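Local atomic coordinates of superoxide dismutase (PDB entry 3JS4), a protein that probably catalyses the dismutation of superoxide radicals to molecular oxygen and hydrogen peroxide, using an iron ion at its active site. Residues A[148-153]-A[184-189]; A[141-146]-A[198-203]. One frame throughout, in Å; residues are numbered along the deposited sequence.

Contact 1 of 2, residues A[148-153]-A[184-189]; sequences SGWVWL and TMDVWE. With FE (Fe (III) ion), chain E.
Val-151 and Met-185 face each other as a hydrogen-bonded antiparallel pair: Val-151 N gives to Met-185 O at 2.9 Å in a nearly straight bond (172°), and Met-185 N returns one to Val-151 O. The strand axes run 4.6 Å apart at their closest. Trp-150 with Asp-186 and Trp-152 with Thr-184 are the flanking non-hydrogen-bonded pairs, and beyond the end of strand 179-186 Val-187 N still reaches Gly-149 O, at 2.8 Å. Val-151 O carries a second donor, Thr-184 OG1, which comes from above the carbonyl plane. With OG1 anti to the backbone N (chi1 -168°), the threonine also sets that oxygen 3.4 Å above the middle of the Trp-152 ring, its CB making a CH-pi contact with the same face. Trp-152 NE1 is hydrogen-bonded to Thr-167 OG1. This is the central and one outer strand of the three-stranded sheet of the iron/manganese superoxide dismutase C-terminal domain, and Asp-186, at the end of its strand, binds the iron through OD2 at 2.0 Å, alongside His-45, His-101 and His-190. The carboxylate lies stacked over the Trp-150 indole, the planes 14° apart, with Asp-186 CG 3.6 Å from Trp-150 CH2. Its other oxygen, OD1, accepts from Trp-188 N to form an Asx turn, which ties down the half of the group that does not bind metal. A water on the iron gives OD1 a weak bond as well. Trp-188 turns its edge toward the Trp-150 face in an offset edge-to-face pair, while Ser-148 CB sits over one side of the Trp-188 ring and that water over the other; Trp-188 NE1 donates to Asn-169 O. On the sheet's other face Val-151 CG2 rests 3.9 Å from Met-185 CE.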
ATOM      1  N   SER A 148       1.693  10.193   9.662  1.00  6.07           N
ATOM      2  CA  SER A 148       1.318   9.661   8.346  1.00  5.92           C
ATOM      3  C   SER A 148       2.109   8.395   8.032  1.00  5.98           C
ATOM      4  O   SER A 148       3.269   8.281   8.433  1.00  5.89           O
ATOM      5  CB  SER A 148       1.629  10.713   7.256  1.00  5.24           C
ATOM      6  OG  SER A 148       1.062  11.988   7.565  1.00  4.69           O
ATOM      7  N   GLY A 149       1.502   7.467   7.291  1.00  6.31           N
ATOM      8  CA  GLY A 149       2.212   6.266   6.856  1.00  6.43           C
ATOM      9  C   GLY A 149       1.362   5.150   6.294  1.00  6.22           C
ATOM     10  O   GLY A 149       0.245   5.386   5.815  1.00  6.16           O
ATOM     11  N   TRP A 150       1.904   3.929   6.361  1.00  6.12           N
ATOM     12  CA  TRP A 150       1.350   2.766   5.679  1.00  6.24           C
ATOM     13  C   TRP A 150       1.517   1.510   6.552  1.00  7.13           C
ATOM     14  O   TRP A 150       2.531   1.349   7.245  1.00  6.37           O
ATOM     15  CB  TRP A 150       2.087   2.524   4.346  1.00  5.75           C
ATOM     16  CG  TRP A 150       1.988   3.679   3.406  1.00  7.31           C
ATOM     17  CD1 TRP A 150       2.784   4.789   3.386  1.00  5.97           C
ATOM     18  CD2 TRP A 150       0.999   3.869   2.365  1.00  6.06           C
ATOM     19  NE1 TRP A 150       2.367   5.653   2.388  1.00  6.78           N
ATOM     20  CE2 TRP A 150       1.274   5.118   1.749  1.00  6.32           C
ATOM     21  CE3 TRP A 150      -0.062   3.096   1.881  1.00  4.73           C
ATOM     22  CZ2 TRP A 150       0.504   5.627   0.671  1.00  4.57           C
ATOM     23  CZ3 TRP A 150      -0.818   3.597   0.799  1.00  4.58           C
ATOM     24  CH2 TRP A 150      -0.539   4.858   0.230  1.00  3.73           C
ATOM     25  N   VAL A 151       0.546   0.605   6.469  1.00  7.23           N
ATOM     26  CA  VAL A 151       0.656  -0.724   7.076  1.00  7.81           C
ATOM     27  C   VAL A 151       0.798  -1.764   5.954  1.00  7.55           C
ATOM     28  O   VAL A 151       0.069  -1.716   4.953  1.00  7.92           O
ATOM     29  CB  VAL A 151      -0.568  -0.993   7.957  1.00  7.74           C
ATOM     30  CG1 VAL A 151      -0.563  -2.396   8.565  1.00  7.95           C
ATOM     31  CG2 VAL A 151      -0.633   0.074   9.044  1.00  8.69           C
ATOM     32  N   TRP A 152       1.766  -2.662   6.105  1.00  7.54           N
ATOM     33  CA  TRP A 152       2.037  -3.693   5.100  1.00  7.16           C
ATOM     34  C   TRP A 152       1.893  -5.112   5.655  1.00  7.16           C
ATOM     35  O   TRP A 152       2.425  -5.424   6.734  1.00  7.35           O
ATOM     36  CB  TRP A 152       3.467  -3.540   4.543  1.00  6.96           C
ATOM     37  CG  TRP A 152       3.784  -2.138   4.114  1.00  6.12           C
ATOM     38  CD1 TRP A 152       4.179  -1.107   4.910  1.00  6.01           C
ATOM     39  CD2 TRP A 152       3.684  -1.604   2.784  1.00  6.72           C
ATOM     40  NE1 TRP A 152       4.335   0.038   4.163  1.00  6.37           N
ATOM     41  CE2 TRP A 152       4.037  -0.235   2.857  1.00  7.05           C
ATOM     42  CE3 TRP A 152       3.332  -2.149   1.542  1.00  7.26           C
ATOM     43  CZ2 TRP A 152       4.077   0.599   1.727  1.00  7.11           C
ATOM     44  CZ3 TRP A 152       3.356  -1.299   0.403  1.00  5.71           C
ATOM     45  CH2 TRP A 152       3.723   0.044   0.518  1.00  5.95           C
ATOM     46  N   LEU A 153       1.228  -5.976   4.889  1.00  6.97           N
ATOM     47  CA  LEU A 153       1.398  -7.419   5.030  1.00  7.23           C
ATOM     48  C   LEU A 153       2.548  -7.798   4.100  1.00  7.27           C
ATOM     49  O   LEU A 153       2.524  -7.481   2.903  1.00  7.27           O
ATOM     50  CB  LEU A 153       0.119  -8.199   4.654  1.00  7.11           C
ATOM     51  CG  LEU A 153       0.195  -9.732   4.709  1.00  7.52           C
ATOM     52  CD1 LEU A 153       0.619 -10.205   6.125  1.00  5.41           C
ATOM     53  CD2 LEU A 153      -1.136 -10.403   4.288  1.00  7.70           C
ATOM     54  N   THR A 184      -1.192  -3.398   1.239  1.00  7.55           N
ATOM     55  CA  THR A 184      -0.990  -2.249   2.098  1.00  7.08           C
ATOM     56  C   THR A 184      -2.324  -1.568   2.417  1.00  7.03           C
ATOM     57  O   THR A 184      -3.286  -1.649   1.651  1.00  7.10           O
ATOM     58  CB  THR A 184       0.030  -1.212   1.507  1.00  7.34           C
ATOM     59  OG1 THR A 184       0.395  -0.245   2.500  1.00  7.74           O
ATOM     60  CG2 THR A 184      -0.544  -0.465   0.299  1.00  6.38           C
ATOM     61  N   MET A 185      -2.337  -0.903   3.560  1.00  7.08           N
ATOM     62  CA  MET A 185      -3.409  -0.041   4.009  1.00  6.83           C
ATOM     63  C   MET A 185      -2.807   1.330   4.341  1.00  6.87           C
ATOM     64  O   MET A 185      -1.954   1.456   5.240  1.00  6.86           O
ATOM     65  CB  MET A 185      -4.057  -0.638   5.257  1.00  6.94           C
ATOM     66  CG  MET A 185      -5.074   0.299   5.907  1.00  6.50           C
ATOM     67  SD  MET A 185      -5.824  -0.381   7.407  1.00  7.45           S
ATOM     68  CE  MET A 185      -4.433  -0.411   8.554  1.00  7.78           C
ATOM     69  N   ASP A 186      -3.224   2.334   3.584  1.00  6.43           N
ATOM     70  CA  ASP A 186      -2.847   3.736   3.798  1.00  6.49           C
ATOM     71  C   ASP A 186      -3.382   4.202   5.150  1.00  6.23           C
ATOM     72  O   ASP A 186      -4.601   4.126   5.402  1.00  7.08           O
ATOM     73  CB  ASP A 186      -3.515   4.557   2.673  1.00  6.37           C
ATOM     74  CG  ASP A 186      -3.011   5.992   2.569  1.00  7.27           C
ATOM     75  OD1 ASP A 186      -2.238   6.455   3.415  1.00  6.43           O
ATOM     76  OD2 ASP A 186      -3.431   6.681   1.619  1.00  7.93           O
ATOM     77  N   VAL A 187      -2.506   4.675   6.034  1.00  5.80           N
ATOM     78  CA  VAL A 187      -2.988   5.357   7.241  1.00  5.74           C
ATOM     79  C   VAL A 187      -2.673   6.868   7.336  1.00  6.60           C
ATOM     80  O   VAL A 187      -2.817   7.472   8.428  1.00  5.99           O
ATOM     81  CB  VAL A 187      -2.641   4.589   8.573  1.00  5.64           C
ATOM     82  CG1 VAL A 187      -3.273   3.164   8.551  1.00  4.54           C
ATOM     83  CG2 VAL A 187      -1.166   4.553   8.832  1.00  5.19           C
ATOM     84  N   TRP A 188      -2.296   7.490   6.204  1.00  5.58           N
ATOM     85  CA  TRP A 188      -2.327   8.942   6.170  1.00  5.57           C
ATOM     86  C   TRP A 188      -3.747   9.344   6.524  1.00  6.10           C
ATOM     87  O   TRP A 188      -4.729   8.689   6.089  1.00  7.14           O
ATOM     88  CB  TRP A 188      -1.985   9.498   4.790  1.00  4.97           C
ATOM     89  CG  TRP A 188      -0.504   9.499   4.411  1.00  5.14           C
ATOM     90  CD1 TRP A 188       0.318   8.404   4.264  1.00  5.24           C
ATOM     91  CD2 TRP A 188       0.281  10.640   4.058  1.00  4.96           C
ATOM     92  NE1 TRP A 188       1.584   8.802   3.884  1.00  5.52           N
ATOM     93  CE2 TRP A 188       1.584  10.167   3.729  1.00  5.44           C
ATOM     94  CE3 TRP A 188       0.008  12.020   3.959  1.00  6.09           C
ATOM     95  CZ2 TRP A 188       2.620  11.025   3.332  1.00  4.81           C
ATOM     96  CZ3 TRP A 188       1.053  12.880   3.564  1.00  5.53           C
ATOM     97  CH2 TRP A 188       2.340  12.371   3.261  1.00  5.04           C
ATOM     98  N   GLU A 189      -3.889  10.423   7.281  1.00  5.58           N
ATOM     99  CA  GLU A 189      -5.226  10.842   7.705  1.00  6.04           C
ATOM    100  C   GLU A 189      -6.215  11.065   6.533  1.00  6.83           C
ATOM    101  O   GLU A 189      -7.405  10.752   6.658  1.00  6.56           O
ATOM    102  CB  GLU A 189      -5.140  12.090   8.570  1.00  6.09           C
ATOM    103  CG  GLU A 189      -4.453  11.842   9.938  1.00  5.97           C
ATOM    104  CD  GLU A 189      -4.517  13.075  10.846  1.00  7.36           C
ATOM    105  OE1 GLU A 189      -4.033  14.149  10.426  1.00  7.60           O
ATOM    106  OE2 GLU A 189      -5.011  12.953  11.989  1.00  7.86           O
TER
HETATM  107 FE    FE E 207      -3.047   8.353   0.519  1.00 15.35          FE
HETATM  108  O   HOH W   1      -0.985   8.539   1.398  1.00  9.76           O

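Contact 2 of 2, residues A[141-146]-A[198-203]; sequences SGLGQF and NLRKKY
Arg-200 reaches from the first turn of helix 200-211 to the C-terminal end of helix 131-144, so that a side chain from one helix binds main-chain carbonyls at the end of another, near the surface of the C-terminal domain. The chain leaves its backbone extended, with CG anti to the backbone N (chi1 -176°), and bends only at chi3, which brings NH1 between Gly-142 O and Gln-145 O. Both oxygens lie close to the guanidinium plane, at its edge. Arg-200 NH1 meets Gly-142 O at 2.9 Å, almost straight down the carbonyl, and Gln-145 O at 2.8 Å, tilted from that carbonyl's plane. Gly-142 is in the last turn of helix 131-144, where the helix dipole would probably favour the arginine's charge; Gln-145 O is in the loop just after it. The rest of the group is held too: NE donates to Tyr-192 OH and NH2 to Gly-147 O, so bonds along its rim fix its rotation. Beside this polar grip, Leu-143 lays its two methyls against the start of the other helix, its side chain running obliquely to that of Lys-201. The amine of Lys-201 turns away to a salt bridge with Asp-205, and its aliphatic part stays by the leucine, CG lying 4.1 Å from Leu-143 CD1. Leu-143 CD2 rests 3.7 Å from Lys-201 N.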
ATOM      1  N   SER A 141      -0.704  -2.567  14.443  1.00  9.45           N
ATOM      2  CA  SER A 141       0.303  -1.910  13.627  1.00 10.56           C
ATOM      3  C   SER A 141      -0.254  -0.587  13.075  1.00 10.15           C
ATOM      4  O   SER A 141       0.433   0.434  13.071  1.00 10.45           O
ATOM      5  CB  SER A 141       0.779  -2.832  12.513  1.00 10.03           C
ATOM      6  OG  SER A 141       1.647  -2.153  11.622  1.00 12.56           O
ATOM      7  N   GLY A 142      -1.513  -0.597  12.664  1.00 10.03           N
ATOM      8  CA  GLY A 142      -2.107   0.618  12.120  1.00 10.14           C
ATOM      9  C   GLY A 142      -2.274   1.717  13.152  1.00 10.41           C
ATOM     10  O   GLY A 142      -2.046   2.880  12.853  1.00 10.73           O
ATOM     11  N   LEU A 143      -2.677   1.352  14.365  1.00 10.32           N
ATOM     12  CA  LEU A 143      -2.912   2.342  15.427  1.00 10.26           C
ATOM     13  C   LEU A 143      -1.570   2.795  16.022  1.00 10.59           C
ATOM     14  O   LEU A 143      -1.487   3.853  16.668  1.00 10.80           O
ATOM     15  CB  LEU A 143      -3.852   1.774  16.509  1.00 10.21           C
ATOM     16  CG  LEU A 143      -5.241   1.319  16.047  1.00 10.75           C
ATOM     17  CD1 LEU A 143      -6.038   0.566  17.131  1.00 11.39           C
ATOM     18  CD2 LEU A 143      -6.036   2.516  15.524  1.00 11.20           C
ATOM     19  N   GLY A 144      -0.533   1.991  15.776  1.00  9.69           N
ATOM     20  CA  GLY A 144       0.808   2.225  16.292  1.00  9.50           C
ATOM     21  C   GLY A 144       1.675   3.149  15.443  1.00  8.97           C
ATOM     22  O   GLY A 144       2.667   3.667  15.930  1.00  7.72           O
ATOM     23  N   GLN A 145       1.301   3.352  14.173  1.00  8.81           N
ATOM     24  CA  GLN A 145       2.043   4.250  13.284  1.00  8.08           C
ATOM     25  C   GLN A 145       1.632   5.706  13.519  1.00  8.08           C
ATOM     26  O   GLN A 145       0.571   6.169  13.042  1.00  7.76           O
ATOM     27  CB  GLN A 145       1.827   3.879  11.805  1.00  8.69           C
ATOM     28  CG  GLN A 145       2.712   4.704  10.834  1.00  8.18           C
ATOM     29  CD  GLN A 145       4.202   4.663  11.211  1.00  8.45           C
ATOM     30  OE1 GLN A 145       4.814   3.590  11.294  1.00  8.65           O
ATOM     31  NE2 GLN A 145       4.784   5.831  11.439  1.00  5.94           N
ATOM     32  N   PHE A 146       2.488   6.434  14.218  1.00  7.47           N
ATOM     33  CA  PHE A 146       2.160   7.786  14.646  1.00  7.65           C
ATOM     34  C   PHE A 146       2.403   8.751  13.481  1.00  7.36           C
ATOM     35  O   PHE A 146       3.442   8.676  12.806  1.00  7.36           O
ATOM     36  CB  PHE A 146       3.002   8.108  15.889  1.00  7.07           C
ATOM     37  CG  PHE A 146       2.807   9.502  16.454  1.00  7.78           C
ATOM     38  CD1 PHE A 146       1.582   9.899  16.994  1.00  6.78           C
ATOM     39  CD2 PHE A 146       3.884  10.394  16.505  1.00  7.28           C
ATOM     40  CE1 PHE A 146       1.418  11.185  17.543  1.00  7.62           C
ATOM     41  CE2 PHE A 146       3.731  11.679  17.055  1.00  8.40           C
ATOM     42  CZ  PHE A 146       2.493  12.076  17.571  1.00  6.82           C
ATOM     43  N   ASN A 198     -11.488  11.351  13.015  1.00  9.03           N
ATOM     44  CA  ASN A 198     -10.317  10.886  13.758  1.00  9.55           C
ATOM     45  C   ASN A 198     -10.347   9.402  14.209  1.00  9.92           C
ATOM     46  O   ASN A 198      -9.418   8.951  14.863  1.00  9.82           O
ATOM     47  CB  ASN A 198     -10.039  11.826  14.948  1.00  9.83           C
ATOM     48  CG  ASN A 198     -11.124  11.788  16.008  1.00 10.08           C
ATOM     49  OD1 ASN A 198     -12.315  11.811  15.707  1.00 10.60           O
ATOM     50  ND2 ASN A 198     -10.711  11.755  17.266  1.00 12.17           N
ATOM     51  N   LEU A 199     -11.402   8.650  13.863  1.00  9.67           N
ATOM     52  CA  LEU A 199     -11.516   7.247  14.299  1.00  9.78           C
ATOM     53  C   LEU A 199     -10.787   6.271  13.360  1.00  9.35           C
ATOM     54  O   LEU A 199     -11.423   5.510  12.604  1.00  9.17           O
ATOM     55  CB  LEU A 199     -12.997   6.833  14.515  1.00  9.86           C
ATOM     56  CG  LEU A 199     -13.887   7.813  15.325  1.00 12.13           C
ATOM     57  CD1 LEU A 199     -15.358   7.356  15.471  1.00 14.45           C
ATOM     58  CD2 LEU A 199     -13.301   8.088  16.704  1.00 14.23           C
ATOM     59  N   ARG A 200      -9.455   6.273  13.427  1.00  9.31           N
ATOM     60  CA  ARG A 200      -8.650   5.409  12.575  1.00  9.81           C
ATOM     61  C   ARG A 200      -9.009   3.933  12.789  1.00 10.27           C
ATOM     62  O   ARG A 200      -9.067   3.161  11.829  1.00  9.73           O
ATOM     63  CB  ARG A 200      -7.144   5.639  12.780  1.00 10.10           C
ATOM     64  CG  ARG A 200      -6.279   4.818  11.830  1.00  9.98           C
ATOM     65  CD  ARG A 200      -4.794   4.936  12.115  1.00 10.28           C
ATOM     66  NE  ARG A 200      -4.270   6.265  11.796  1.00 10.61           N
ATOM     67  CZ  ARG A 200      -2.990   6.598  11.917  1.00 10.32           C
ATOM     68  NH1 ARG A 200      -2.117   5.684  12.325  1.00  9.75           N
ATOM     69  NH2 ARG A 200      -2.582   7.828  11.606  1.00  7.53           N
ATOM     70  N   LYS A 201      -9.279   3.550  14.033  1.00 10.46           N
ATOM     71  CA  LYS A 201      -9.670   2.165  14.310  1.00 11.00           C
ATOM     72  C   LYS A 201     -10.910   1.744  13.531  1.00 10.73           C
ATOM     73  O   LYS A 201     -10.953   0.629  13.038  1.00 10.37           O
ATOM     74  CB  LYS A 201      -9.890   1.891  15.801  1.00 11.95           C
ATOM     75  CG  LYS A 201      -9.988   0.377  16.088  1.00 13.72           C
ATOM     76  CD  LYS A 201     -10.165   0.055  17.546  1.00 18.44           C
ATOM     77  CE  LYS A 201     -10.085  -1.470  17.787  1.00 18.81           C
ATOM     78  NZ  LYS A 201     -11.160  -2.207  17.023  1.00 19.93           N
ATOM     79  N   LYS A 202     -11.912   2.622  13.436  1.00  9.80           N
ATOM     80  CA  LYS A 202     -13.113   2.288  12.668  1.00 10.14           C
ATOM     81  C   LYS A 202     -12.763   1.966  11.227  1.00  8.57           C
ATOM     82  O   LYS A 202     -13.236   0.984  10.686  1.00  7.37           O
ATOM     83  CB  LYS A 202     -14.179   3.392  12.724  1.00 10.58           C
ATOM     84  CG  LYS A 202     -15.485   2.846  13.195  1.00 15.36           C
ATOM     85  CD  LYS A 202     -16.640   3.832  13.049  1.00 21.71           C
ATOM     86  CE  LYS A 202     -17.953   3.068  12.933  1.00 25.18           C
ATOM     87  NZ  LYS A 202     -19.139   3.981  12.846  1.00 27.74           N
ATOM     88  N   TYR A 203     -11.907   2.790  10.624  1.00  7.46           N
ATOM     89  CA  TYR A 203     -11.413   2.550   9.258  1.00  7.39           C
ATOM     90  C   TYR A 203     -10.593   1.257   9.142  1.00  7.10           C
ATOM     91  O   TYR A 203     -10.722   0.529   8.159  1.00  6.90           O
ATOM     92  CB  TYR A 203     -10.568   3.746   8.782  1.00  7.42           C
ATOM     93  CG  TYR A 203      -9.596   3.480   7.642  1.00  6.99           C
ATOM     94  CD1 TYR A 203     -10.046   3.325   6.329  1.00  9.14           C
ATOM     95  CD2 TYR A 203      -8.229   3.485   7.864  1.00  8.15           C
ATOM     96  CE1 TYR A 203      -9.144   3.111   5.274  1.00  9.66           C
ATOM     97  CE2 TYR A 203      -7.327   3.271   6.832  1.00 10.28           C
ATOM     98  CZ  TYR A 203      -7.787   3.102   5.534  1.00 10.64           C
ATOM     99  OH  TYR A 203      -6.886   2.903   4.495  1.00 12.12           O
TER

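All four segments belong to the C-terminal domain, and the two contacts have centres about 9 Å apart. Along the chain they come as 141-146, 148-153, 184-189 and 198-203, so the pairing of contact 1 falls between the two halves of contact 2. Helix 131-144 runs almost directly into strand 149-156, and strand 179-186 leads past His-190 and the short helix 193-196 to helix 200-211. The two contacts touch directly: Tyr-203 OH lies 2.7 Å from Asp-186 O, a probable hydrogen bond, and Val-151 CG2 packs 3.5 Å from Gly-142 CA. Contact 2 thus joins, nearer the surface, two helices beside the buried strand pair whose aspartate binds the iron.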